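Local coordinates for protein phosphoribosylaminoimidazole-succinocarboxamide synthase (PDB 4O7V) that catalyses the ATP-dependent joining of L-aspartate to carboxyaminoimidazole ribonucleotide, giving SAICAR in de novo purine biosynthesis, at residues A[47-52]-A[193-198]; A[93-98]-A[170-175]. All coordinates share one frame; numbering follows the deposited sequence.

Contact 1: residues A[47-52]-A[193-198]. With UDP (uridine-5'-diphosphate), chain B; U5P (uridine-5'-monophosphate), chain D.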
ATOM      1  N   TRP A  47     -33.566  -2.021   2.531  1.00 23.59           N
ATOM      2  CA  TRP A  47     -34.362  -1.121   1.701  1.00 23.91           C
ATOM      3  C   TRP A  47     -33.655   0.166   1.420  1.00 23.23           C
ATOM      4  O   TRP A  47     -33.575   0.603   0.265  1.00 23.67           O
ATOM      5  CB  TRP A  47     -35.720  -0.841   2.344  1.00 26.97           C
ATOM      6  CG  TRP A  47     -36.710  -0.249   1.376  1.00 28.23           C
ATOM      7  CD1 TRP A  47     -37.573  -0.936   0.513  1.00 29.23           C
ATOM      8  CD2 TRP A  47     -36.952   1.176   1.106  1.00 29.62           C
ATOM      9  NE1 TRP A  47     -38.320  -0.058  -0.237  1.00 29.50           N
ATOM     10  CE2 TRP A  47     -37.998   1.226   0.067  1.00 29.95           C
ATOM     11  CE3 TRP A  47     -36.437   2.371   1.605  1.00 30.00           C
ATOM     12  CZ2 TRP A  47     -38.482   2.433  -0.431  1.00 29.67           C
ATOM     13  CZ3 TRP A  47     -36.931   3.577   1.089  1.00 31.00           C
ATOM     14  CH2 TRP A  47     -37.932   3.605   0.098  1.00 30.08           C
ATOM     15  N   LEU A  48     -33.123   0.781   2.467  1.00 21.63           N
ATOM     16  CA  LEU A  48     -32.410   2.048   2.331  1.00 20.23           C
ATOM     17  C   LEU A  48     -31.185   1.955   1.426  1.00 19.43           C
ATOM     18  O   LEU A  48     -31.040   2.743   0.492  1.00 19.50           O
ATOM     19  CB  LEU A  48     -32.036   2.612   3.702  1.00 19.66           C
ATOM     20  CG  LEU A  48     -33.240   3.128   4.505  1.00 19.50           C
ATOM     21  CD1 LEU A  48     -32.921   3.158   5.997  1.00 18.50           C
ATOM     22  CD2 LEU A  48     -33.716   4.492   4.009  1.00 18.87           C
ATOM     23  N   ASN A  49     -30.314   0.989   1.700  1.00 18.39           N
ATOM     24  CA  ASN A  49     -29.109   0.782   0.900  1.00 17.90           C
ATOM     25  C   ASN A  49     -29.409   0.482  -0.578  1.00 18.12           C
ATOM     26  O   ASN A  49     -28.705   0.976  -1.471  1.00 17.95           O
ATOM     27  CB  ASN A  49     -28.235  -0.307   1.537  1.00 17.44           C
ATOM     28  CG  ASN A  49     -27.575   0.163   2.818  1.00 17.00           C
ATOM     29  OD1 ASN A  49     -27.699   1.324   3.199  1.00 16.51           O
ATOM     30  ND2 ASN A  49     -26.856  -0.731   3.479  1.00 17.10           N
ATOM     31  N   ALA A  50     -30.470  -0.290  -0.823  1.00 18.20           N
ATOM     32  CA  ALA A  50     -30.906  -0.602  -2.186  1.00 18.89           C
ATOM     33  C   ALA A  50     -31.318   0.666  -2.925  1.00 19.54           C
ATOM     34  O   ALA A  50     -30.858   0.924  -4.043  1.00 19.76           O
ATOM     35  CB  ALA A  50     -32.042  -1.614  -2.178  1.00 18.27           C
ATOM     36  N   GLN A  51     -32.175   1.460  -2.287  1.00 20.17           N
ATOM     37  CA  GLN A  51     -32.724   2.659  -2.900  1.00 20.44           C
ATOM     38  C   GLN A  51     -31.624   3.666  -3.159  1.00 19.23           C
ATOM     39  O   GLN A  51     -31.572   4.296  -4.219  1.00 19.82           O
ATOM     40  CB  GLN A  51     -33.797   3.291  -2.004  1.00 21.65           C
ATOM     41  CG  GLN A  51     -35.024   2.424  -1.758  1.00 23.34           C
ATOM     42  CD  GLN A  51     -35.751   2.058  -3.036  1.00 24.56           C
ATOM     43  OE1 GLN A  51     -36.078   2.923  -3.846  1.00 24.84           O
ATOM     44  NE2 GLN A  51     -36.008   0.767  -3.220  1.00 26.01           N
ATOM     45  N   LEU A  52     -30.743   3.816  -2.183  1.00 18.11           N
ATOM     46  CA  LEU A  52     -29.641   4.747  -2.310  1.00 17.30           C
ATOM     47  C   LEU A  52     -28.626   4.322  -3.379  1.00 16.67           C
ATOM     48  O   LEU A  52     -28.079   5.170  -4.078  1.00 17.04           O
ATOM     49  CB  LEU A  52     -28.990   4.998  -0.952  1.00 16.97           C
ATOM     50  CG  LEU A  52     -29.921   5.732   0.015  1.00 16.89           C
ATOM     51  CD1 LEU A  52     -29.345   5.686   1.424  1.00 17.06           C
ATOM     52  CD2 LEU A  52     -30.176   7.169  -0.416  1.00 16.50           C
ATOM     53  N   SER A 193     -23.698   3.061  -0.904  1.00 12.30           N
ATOM     54  CA  SER A 193     -24.665   3.214   0.164  1.00 12.40           C
ATOM     55  C   SER A 193     -23.987   3.753   1.415  1.00 12.51           C
ATOM     56  O   SER A 193     -22.769   3.868   1.453  1.00 12.82           O
ATOM     57  CB  SER A 193     -25.327   1.863   0.455  1.00 12.18           C
ATOM     58  OG  SER A 193     -24.443   1.006   1.152  1.00 12.25           O
ATOM     59  N   PRO A 194     -24.774   4.086   2.451  1.00 12.62           N
ATOM     60  CA  PRO A 194     -24.166   4.523   3.712  1.00 12.58           C
ATOM     61  C   PRO A 194     -23.319   3.432   4.386  1.00 12.81           C
ATOM     62  O   PRO A 194     -22.598   3.734   5.340  1.00 12.39           O
ATOM     63  CB  PRO A 194     -25.379   4.882   4.580  1.00 12.67           C
ATOM     64  CG  PRO A 194     -26.476   5.151   3.611  1.00 12.41           C
ATOM     65  CD  PRO A 194     -26.243   4.171   2.494  1.00 12.26           C
ATOM     66  N   ASP A 195     -23.425   2.187   3.902  1.00 13.37           N
ATOM     67  CA  ASP A 195     -22.543   1.087   4.328  1.00 13.93           C
ATOM     68  C   ASP A 195     -21.138   1.239   3.758  1.00 13.89           C
ATOM     69  O   ASP A 195     -20.155   0.867   4.405  1.00 14.32           O
ATOM     70  CB  ASP A 195     -23.081  -0.275   3.863  1.00 14.62           C
ATOM     71  CG  ASP A 195     -24.052  -0.911   4.850  1.00 15.34           C
ATOM     72  OD1 ASP A 195     -24.218  -2.150   4.799  1.00 15.82           O
ATOM     73  OD2 ASP A 195     -24.648  -0.192   5.673  1.00 15.59           O
ATOM     74  N   THR A 196     -21.048   1.774   2.542  1.00 13.49           N
ATOM     75  CA  THR A 196     -19.777   1.787   1.809  1.00 13.52           C
ATOM     76  C   THR A 196     -19.179   3.184   1.595  1.00 13.60           C
ATOM     77  O   THR A 196     -18.218   3.340   0.832  1.00 13.47           O
ATOM     78  CB  THR A 196     -19.903   1.038   0.460  1.00 13.32           C
ATOM     79  OG1 THR A 196     -20.965   1.610  -0.303  1.00 12.73           O
ATOM     80  CG2 THR A 196     -20.181  -0.457   0.698  1.00 13.26           C
ATOM     81  N   CYS A 197     -19.757   4.191   2.260  1.00 13.84           N
ATOM     82  CA  CYS A 197     -19.265   5.581   2.205  1.00 13.87           C
ATOM     83  C   CYS A 197     -19.246   6.195   3.595  1.00 13.73           C
ATOM     84  O   CYS A 197     -20.009   5.787   4.473  1.00 13.18           O
ATOM     85  CB  CYS A 197     -20.173   6.467   1.340  1.00 14.24           C
ATOM     86  SG  CYS A 197     -20.622   5.871  -0.305  1.00 15.17           S
ATOM     87  N   ARG A 198     -18.381   7.181   3.799  1.00 13.89           N
ATOM     88  CA  ARG A 198     -18.548   8.063   4.949  1.00 14.23           C
ATOM     89  C   ARG A 198     -19.234   9.335   4.494  1.00 14.67           C
ATOM     90  O   ARG A 198     -18.791   9.990   3.540  1.00 15.12           O
ATOM     91  CB  ARG A 198     -17.230   8.343   5.681  1.00 13.75           C
ATOM     92  CG  ARG A 198     -16.774   7.176   6.557  1.00 13.46           C
ATOM     93  CD  ARG A 198     -15.531   7.479   7.386  1.00 12.81           C
ATOM     94  NE  ARG A 198     -15.236   6.333   8.248  1.00 12.75           N
ATOM     95  CZ  ARG A 198     -14.351   5.378   7.974  1.00 12.63           C
ATOM     96  NH1 ARG A 198     -13.611   5.425   6.869  1.00 12.14           N
ATOM     97  NH2 ARG A 198     -14.194   4.374   8.823  1.00 12.56           N
TER
HETATM   98  N1  UDP B 301     -15.204   0.276   3.346  0.50 25.01           N
HETATM   99  C2  UDP B 301     -16.117  -0.686   2.859  0.50 24.95           C
HETATM  100  N3  UDP B 301     -15.854  -1.990   2.998  0.50 25.79           N
HETATM  101  C4  UDP B 301     -14.727  -2.393   3.599  0.50 26.78           C
HETATM  102  C5  UDP B 301     -13.807  -1.469   4.089  0.50 26.64           C
HETATM  103  C6  UDP B 301     -14.070  -0.109   3.948  0.50 25.92           C
HETATM  104  O2  UDP B 301     -17.171  -0.324   2.296  0.50 23.69           O
HETATM  105  O4  UDP B 301     -14.503  -3.614   3.719  0.50 28.49           O
HETATM  106  C1' UDP B 301     -15.503   1.697   3.188  0.50 23.62           C
HETATM  107  C2' UDP B 301     -15.726   2.343   4.543  0.50 22.98           C
HETATM  108  O2' UDP B 301     -17.120   2.428   4.846  0.50 22.95           O
HETATM  109  C3' UDP B 301     -15.154   3.724   4.359  0.50 22.42           C
HETATM  110  C4' UDP B 301     -14.096   3.583   3.275  0.50 22.23           C
HETATM  111  O4' UDP B 301     -14.386   2.365   2.589  0.50 23.04           O
HETATM  112  O3' UDP B 301     -16.191   4.567   3.856  0.50 21.91           O
HETATM  113  C5' UDP B 301     -12.685   3.531   3.850  0.50 21.35           C
HETATM  114  O5' UDP B 301     -12.672   2.708   5.013  0.50 20.71           O
HETATM  115  PA  UDP B 301     -11.360   2.576   5.930  0.50 20.28           P
HETATM  116  O1A UDP B 301     -10.174   2.239   5.058  0.50 20.75           O
HETATM  117  O2A UDP B 301     -11.264   3.787   6.818  0.50 20.48           O
HETATM  118  O3A UDP B 301     -11.715   1.287   6.830  0.50 20.17           O
HETATM  119  PB  UDP B 301     -12.760   1.283   8.062  0.50 20.06           P
HETATM  120  O1B UDP B 301     -12.650  -0.139   8.549  0.50 20.05           O
HETATM  121  O2B UDP B 301     -12.265   2.335   9.015  0.50 19.64           O
HETATM  122  O3B UDP B 301     -14.109   1.613   7.466  0.50 20.55           O
HETATM  123  N1  U5P D 303     -15.114   0.306   3.140  0.50 22.51           N
HETATM  124  C2  U5P D 303     -16.102  -0.624   2.741  0.50 22.37           C
HETATM  125  N3  U5P D 303     -15.835  -1.932   2.745  0.50 23.02           N
HETATM  126  C4  U5P D 303     -14.629  -2.373   3.117  0.50 23.73           C
HETATM  127  C5  U5P D 303     -13.631  -1.485   3.512  0.50 23.70           C
HETATM  128  C6  U5P D 303     -13.899  -0.119   3.512  0.50 23.13           C
HETATM  129  O2  U5P D 303     -17.229  -0.230   2.385  0.50 21.33           O
HETATM  130  O4  U5P D 303     -14.407  -3.599   3.107  0.50 25.07           O
HETATM  131  C1' U5P D 303     -15.420   1.736   3.122  0.50 21.42           C
HETATM  132  C2' U5P D 303     -15.656   2.297   4.512  0.50 20.93           C
HETATM  133  O2' U5P D 303     -17.049   2.339   4.824  0.50 20.95           O
HETATM  134  C3' U5P D 303     -15.126   3.703   4.387  0.50 20.49           C
HETATM  135  C4' U5P D 303     -14.052   3.638   3.311  0.50 20.33           C
HETATM  136  O3' U5P D 303     -16.179   4.532   3.894  0.50 20.03           O
HETATM  137  O4' U5P D 303     -14.301   2.441   2.575  0.50 20.99           O
HETATM  138  C5' U5P D 303     -12.644   3.610   3.897  0.50 19.65           C
HETATM  139  O5' U5P D 303     -12.542   2.554   4.847  0.50 19.17           O
HETATM  140  P   U5P D 303     -11.325   2.482   5.891  0.50 18.82           P
HETATM  141  O1P U5P D 303     -11.248   3.871   6.464  0.50 18.86           O
HETATM  142  O2P U5P D 303     -11.775   1.422   6.866  0.50 18.77           O
HETATM  143  O3P U5P D 303     -10.111   2.111   5.071  0.50 19.22           O
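An ST turn at Ser193, on the loop that leads into strand 197-201 and the nucleotide site, is where Asn49 and Leu52 of helix 45-62 meet the far part of the chain. Ser193 OG sits between its own backbone N and carbonyl carbon (chi1 74°), and from there it accepts the N-H of Asp195 at 3.2 Å while also bonding to Glu191. Ser193 N in turn donates to Thr196 OG1, a second bond across the same few residues. Against this turn lies the amide of Asn49. Its OD1 rests 3.3 Å from Pro194 CD and is buried with no polar partner in the model. On the other branch, ND2 comes within 3.1 Å of Asp195 CG, the carboxylate being turned 76° from the amide plane. That carboxylate is anchored from outside, by Lys45 at OD1 and the Tyr224 hydroxyl at OD2. Leu52 CD1 adds an apolar touch, 3.6 Å from Pro194 CD, the two side chains lying roughly at right angles.

Past the turn, the chain delivers Arg198 to the phosphates. NH1 bonds UDP O2A at 2.9 Å or O1P of the overlapping UMP, and NH2 bonds UDP O2B at 2.8 Å, with the alpha phosphorus in the guanidinium plane at its edge. A leucine in place of Arg198 would probably deprive the phosphates of this two-nitrogen grip, leave Asp211 without the partner it has in Arg198 NE and leave Asp173 with Arg93 alone of these two arginines.

Around the contact, Tyr224 of helix 220-232 packs on both Asn49 and Pro194, and Phe27 of strand 22-27 flanks Asn49. Arg198 and Thr196 are tied by backbone bonds to strand 169-180, which borders strand 197-201 in the sheet.

Contact 2: residues A[93-98]-A[170-175]. With UDP (uridine-5'-diphosphate), chain B; U5P (uridine-5'-monophosphate), chain D.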
ATOM      1  N   ARG A  93     -10.566   8.842  -0.894  1.00 10.91           N
ATOM      2  CA  ARG A  93     -10.632   9.581   0.370  1.00 11.07           C
ATOM      3  C   ARG A  93     -10.437  11.084   0.134  1.00 11.31           C
ATOM      4  O   ARG A  93      -9.487  11.491  -0.543  1.00 10.91           O
ATOM      5  CB  ARG A  93      -9.593   9.024   1.358  1.00 11.09           C
ATOM      6  CG  ARG A  93      -9.307   7.527   1.170  1.00 11.32           C
ATOM      7  CD  ARG A  93      -8.450   6.908   2.269  1.00 11.32           C
ATOM      8  NE  ARG A  93      -9.226   6.791   3.491  1.00 11.37           N
ATOM      9  CZ  ARG A  93      -9.459   5.681   4.184  1.00 11.17           C
ATOM     10  NH1 ARG A  93      -8.952   4.501   3.832  1.00 10.95           N
ATOM     11  NH2 ARG A  93     -10.222   5.778   5.261  1.00 11.00           N
ATOM     12  N   ASN A  94     -11.353  11.892   0.679  1.00 11.88           N
ATOM     13  CA  ASN A  94     -11.287  13.363   0.598  1.00 12.19           C
ATOM     14  C   ASN A  94     -10.910  14.002   1.918  1.00 12.47           C
ATOM     15  O   ASN A  94     -10.251  15.055   1.950  1.00 12.66           O
ATOM     16  CB  ASN A  94     -12.633  13.929   0.152  1.00 12.22           C
ATOM     17  CG  ASN A  94     -13.041  13.419  -1.210  1.00 12.80           C
ATOM     18  OD1 ASN A  94     -12.256  13.486  -2.160  1.00 13.13           O
ATOM     19  ND2 ASN A  94     -14.254  12.879  -1.313  1.00 12.70           N
ATOM     20  N   VAL A  95     -11.364  13.360   2.997  1.00 12.05           N
ATOM     21  CA  VAL A  95     -11.183  13.826   4.361  1.00 12.03           C
ATOM     22  C   VAL A  95     -10.636  12.647   5.170  1.00 12.58           C
ATOM     23  O   VAL A  95     -11.084  11.504   4.989  1.00 12.85           O
ATOM     24  CB  VAL A  95     -12.533  14.291   4.958  1.00 11.77           C
ATOM     25  CG1 VAL A  95     -12.431  14.535   6.458  1.00 11.49           C
ATOM     26  CG2 VAL A  95     -13.024  15.548   4.248  1.00 11.62           C
ATOM     27  N   VAL A  96      -9.661  12.917   6.037  1.00 12.67           N
ATOM     28  CA  VAL A  96      -9.035  11.882   6.864  1.00 12.56           C
ATOM     29  C   VAL A  96     -10.030  11.281   7.867  1.00 12.70           C
ATOM     30  O   VAL A  96     -10.684  12.010   8.638  1.00 12.59           O
ATOM     31  CB  VAL A  96      -7.790  12.423   7.592  1.00 12.60           C
ATOM     32  CG1 VAL A  96      -7.240  11.404   8.578  1.00 12.33           C
ATOM     33  CG2 VAL A  96      -6.724  12.826   6.577  1.00 12.58           C
ATOM     34  N   ALA A  97     -10.160   9.953   7.810  1.00 12.43           N
ATOM     35  CA  ALA A  97     -10.977   9.178   8.746  1.00 12.24           C
ATOM     36  C   ALA A  97     -10.585   7.703   8.660  1.00 12.43           C
ATOM     37  O   ALA A  97      -9.798   7.314   7.797  1.00 12.05           O
ATOM     38  CB  ALA A  97     -12.461   9.365   8.449  1.00 12.12           C
ATOM     39  N   GLY A  98     -11.133   6.885   9.553  1.00 12.90           N
ATOM     40  CA  GLY A  98     -10.880   5.443   9.543  1.00 13.43           C
ATOM     41  C   GLY A  98      -9.412   5.061   9.502  1.00 13.77           C
ATOM     42  O   GLY A  98      -8.584   5.656  10.202  1.00 14.66           O
ATOM     43  N   ILE A 170     -20.971  16.132   3.314  1.00 18.15           N
ATOM     44  CA  ILE A 170     -19.585  15.970   2.934  1.00 16.93           C
ATOM     45  C   ILE A 170     -19.298  14.495   2.672  1.00 15.99           C
ATOM     46  O   ILE A 170     -19.532  13.634   3.535  1.00 15.38           O
ATOM     47  CB  ILE A 170     -18.632  16.555   3.998  1.00 17.51           C
ATOM     48  CG1 ILE A 170     -18.880  18.062   4.142  1.00 18.03           C
ATOM     49  CG2 ILE A 170     -17.181  16.326   3.600  1.00 17.52           C
ATOM     50  CD1 ILE A 170     -18.427  18.632   5.467  1.00 18.97           C
ATOM     51  N   LEU A 171     -18.820  14.209   1.465  1.00 14.87           N
ATOM     52  CA  LEU A 171     -18.374  12.870   1.130  1.00 13.87           C
ATOM     53  C   LEU A 171     -16.947  12.692   1.632  1.00 13.22           C
ATOM     54  O   LEU A 171     -15.988  13.170   1.024  1.00 13.10           O
ATOM     55  CB  LEU A 171     -18.495  12.608  -0.368  1.00 13.78           C
ATOM     56  CG  LEU A 171     -18.003  11.256  -0.906  1.00 13.68           C
ATOM     57  CD1 LEU A 171     -18.751  10.075  -0.303  1.00 13.35           C
ATOM     58  CD2 LEU A 171     -18.114  11.262  -2.422  1.00 13.41           C
ATOM     59  N   VAL A 172     -16.820  12.001   2.760  1.00 12.57           N
ATOM     60  CA  VAL A 172     -15.538  11.864   3.446  1.00 12.06           C
ATOM     61  C   VAL A 172     -14.613  10.872   2.717  1.00 11.95           C
ATOM     62  O   VAL A 172     -13.459  11.203   2.390  1.00 12.09           O
ATOM     63  CB  VAL A 172     -15.783  11.463   4.914  1.00 12.02           C
ATOM     64  CG1 VAL A 172     -14.502  11.002   5.606  1.00 11.91           C
ATOM     65  CG2 VAL A 172     -16.442  12.613   5.656  1.00 11.73           C
ATOM     66  N   ASP A 173     -15.138   9.673   2.466  1.00 11.42           N
ATOM     67  CA  ASP A 173     -14.460   8.626   1.705  1.00 11.58           C
ATOM     68  C   ASP A 173     -15.504   7.609   1.267  1.00 11.59           C
ATOM     69  O   ASP A 173     -16.663   7.717   1.663  1.00 11.57           O
ATOM     70  CB  ASP A 173     -13.337   7.946   2.514  1.00 11.41           C
ATOM     71  CG  ASP A 173     -13.831   7.328   3.825  1.00 11.33           C
ATOM     72  OD1 ASP A 173     -14.955   6.806   3.872  1.00 11.17           O
ATOM     73  OD2 ASP A 173     -13.080   7.373   4.819  1.00 11.43           O
ATOM     74  N   PHE A 174     -15.107   6.639   0.449  1.00 11.32           N
ATOM     75  CA  PHE A 174     -16.041   5.613  -0.006  1.00 11.57           C
ATOM     76  C   PHE A 174     -15.294   4.495  -0.706  1.00 11.55           C
ATOM     77  O   PHE A 174     -14.166   4.680  -1.136  1.00 11.31           O
ATOM     78  CB  PHE A 174     -17.135   6.205  -0.921  1.00 11.54           C
ATOM     79  CG  PHE A 174     -16.617   6.816  -2.194  1.00 11.32           C
ATOM     80  CD1 PHE A 174     -16.637   6.089  -3.386  1.00 11.49           C
ATOM     81  CD2 PHE A 174     -16.134   8.118  -2.217  1.00 11.13           C
ATOM     82  CE1 PHE A 174     -16.162   6.641  -4.572  1.00 11.29           C
ATOM     83  CE2 PHE A 174     -15.663   8.683  -3.399  1.00 11.29           C
ATOM     84  CZ  PHE A 174     -15.674   7.940  -4.580  1.00 11.14           C
ATOM     85  N   LYS A 175     -15.929   3.337  -0.803  1.00 11.83           N
ATOM     86  CA  LYS A 175     -15.329   2.187  -1.447  1.00 12.04           C
ATOM     87  C   LYS A 175     -16.123   1.791  -2.699  1.00 11.88           C
ATOM     88  O   LYS A 175     -17.352   1.721  -2.674  1.00 11.52           O
ATOM     89  CB  LYS A 175     -15.250   1.009  -0.479  1.00 12.61           C
ATOM     90  CG  LYS A 175     -14.758  -0.286  -1.136  1.00 13.96           C
ATOM     91  CD  LYS A 175     -15.562  -1.499  -0.667  1.00 15.03           C
ATOM     92  CE  LYS A 175     -16.838  -1.662  -1.467  1.00 15.63           C
ATOM     93  NZ  LYS A 175     -17.658  -2.834  -1.056  1.00 15.43           N
TER
HETATM   94  N1  UDP B 301     -15.204   0.276   3.346  0.50 25.01           N
HETATM   95  C2  UDP B 301     -16.117  -0.686   2.859  0.50 24.95           C
HETATM   96  N3  UDP B 301     -15.854  -1.990   2.998  0.50 25.79           N
HETATM   97  C4  UDP B 301     -14.727  -2.393   3.599  0.50 26.78           C
HETATM   98  C5  UDP B 301     -13.807  -1.469   4.089  0.50 26.64           C
HETATM   99  C6  UDP B 301     -14.070  -0.109   3.948  0.50 25.92           C
HETATM  100  O2  UDP B 301     -17.171  -0.324   2.296  0.50 23.69           O
HETATM  101  O4  UDP B 301     -14.503  -3.614   3.719  0.50 28.49           O
HETATM  102  C1' UDP B 301     -15.503   1.697   3.188  0.50 23.62           C
HETATM  103  C2' UDP B 301     -15.726   2.343   4.543  0.50 22.98           C
HETATM  104  O2' UDP B 301     -17.120   2.428   4.846  0.50 22.95           O
HETATM  105  C3' UDP B 301     -15.154   3.724   4.359  0.50 22.42           C
HETATM  106  C4' UDP B 301     -14.096   3.583   3.275  0.50 22.23           C
HETATM  107  O4' UDP B 301     -14.386   2.365   2.589  0.50 23.04           O
HETATM  108  O3' UDP B 301     -16.191   4.567   3.856  0.50 21.91           O
HETATM  109  C5' UDP B 301     -12.685   3.531   3.850  0.50 21.35           C
HETATM  110  O5' UDP B 301     -12.672   2.708   5.013  0.50 20.71           O
HETATM  111  PA  UDP B 301     -11.360   2.576   5.930  0.50 20.28           P
HETATM  112  O1A UDP B 301     -10.174   2.239   5.058  0.50 20.75           O
HETATM  113  O2A UDP B 301     -11.264   3.787   6.818  0.50 20.48           O
HETATM  114  O3A UDP B 301     -11.715   1.287   6.830  0.50 20.17           O
HETATM  115  PB  UDP B 301     -12.760   1.283   8.062  0.50 20.06           P
HETATM  116  O1B UDP B 301     -12.650  -0.139   8.549  0.50 20.05           O
HETATM  117  O2B UDP B 301     -12.265   2.335   9.015  0.50 19.64           O
HETATM  118  O3B UDP B 301     -14.109   1.613   7.466  0.50 20.55           O
HETATM  119  N1  U5P D 303     -15.114   0.306   3.140  0.50 22.51           N
HETATM  120  C2  U5P D 303     -16.102  -0.624   2.741  0.50 22.37           C
HETATM  121  N3  U5P D 303     -15.835  -1.932   2.745  0.50 23.02           N
HETATM  122  C4  U5P D 303     -14.629  -2.373   3.117  0.50 23.73           C
HETATM  123  C5  U5P D 303     -13.631  -1.485   3.512  0.50 23.70           C
HETATM  124  C6  U5P D 303     -13.899  -0.119   3.512  0.50 23.13           C
HETATM  125  O2  U5P D 303     -17.229  -0.230   2.385  0.50 21.33           O
HETATM  126  O4  U5P D 303     -14.407  -3.599   3.107  0.50 25.07           O
HETATM  127  C1' U5P D 303     -15.420   1.736   3.122  0.50 21.42           C
HETATM  128  C2' U5P D 303     -15.656   2.297   4.512  0.50 20.93           C
HETATM  129  O2' U5P D 303     -17.049   2.339   4.824  0.50 20.95           O
HETATM  130  C3' U5P D 303     -15.126   3.703   4.387  0.50 20.49           C
HETATM  131  C4' U5P D 303     -14.052   3.638   3.311  0.50 20.33           C
HETATM  132  O3' U5P D 303     -16.179   4.532   3.894  0.50 20.03           O
HETATM  133  O4' U5P D 303     -14.301   2.441   2.575  0.50 20.99           O
HETATM  134  C5' U5P D 303     -12.644   3.610   3.897  0.50 19.65           C
HETATM  135  O5' U5P D 303     -12.542   2.554   4.847  0.50 19.17           O
HETATM  136  P   U5P D 303     -11.325   2.482   5.891  0.50 18.82           P
HETATM  137  O1P U5P D 303     -11.248   3.871   6.464  0.50 18.86           O
HETATM  138  O2P U5P D 303     -11.775   1.422   6.866  0.50 18.77           O
HETATM  139  O3P U5P D 303     -10.111   2.111   5.071  0.50 19.22           O
HETATM  140  O   HOH W   1     -10.669   8.788   4.715  1.00  7.23           O
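The guanidinium of Arg93 and the carboxylate of Asp173 stand nearly perpendicular, 89° apart, with Asp173 OD2 approaching obliquely in a salt bridge to Arg93 NH2 at 3.3 Å whose hydrogen bond is weak. One face of the guanidinium carries the nucleotide C5' carbon. Its edge, in plane, is given to UDP O2A, to O3P of the overlapping UMP and to water 1. Arg93 NH1 reaches UDP O1A at 2.8 Å and NH2 reaches UDP O2A at 2.7 Å; the bend at chi3 (72°) helps bring both nitrogens to the phosphate. Water 1 accepts from Arg93 NE and donates to Asp173 OD2 and Val95 O, tying the loop backbone at Val95 to both side chains. Asp173 also pairs with Arg198, and its OD1 is 2.6 Å from the ribose O3' of UDP.

Behind the site, Val172 O takes two backbone donors, Asn94 N at 2.8 Å and Val95 N at 3.1 Å. Asn94 ND2 gives a straight bond (168°) to Leu171 O and a second one to Asn157 of helix 143-165. Val172 CG1 touches both Val95 CB and Ala97 CB, each 3.9 Å away.

Arg93 and Asp173 form an antiparallel non-hydrogen-bonded pair with both side chains on the nucleotide face, where two signature sequences of the SAICAR synthetase family appear to meet at a ribose-phosphate pocket, consistent with the binding place of the carboxylated substrate.

Overall arrangement
Both contacts are buried, yet they do different work. Contact 1 joins helix 45-62 to a turn, its centre about 8 Å from the centre of the chain's fold, largely by close packing without a clear hydrogen bond between its segments. Contact 2, farther from the centre, links a loop to a sheet strand with backbone bonds, a salt bridge and water. They meet in one sheet, where strands 197-201 and 169-180 are neighbours: Thr196 O lies 2.8 Å from Lys175 N, a probable hydrogen bond, and Arg198 NH1 forms a salt bridge to Asp173 OD2 at 2.9 Å. Along the chain, 93-98 and 170-175 are nested inside the loop closed by 47-52 and 193-198, and segments of both contacts reach the site where UDP and UMP overlap.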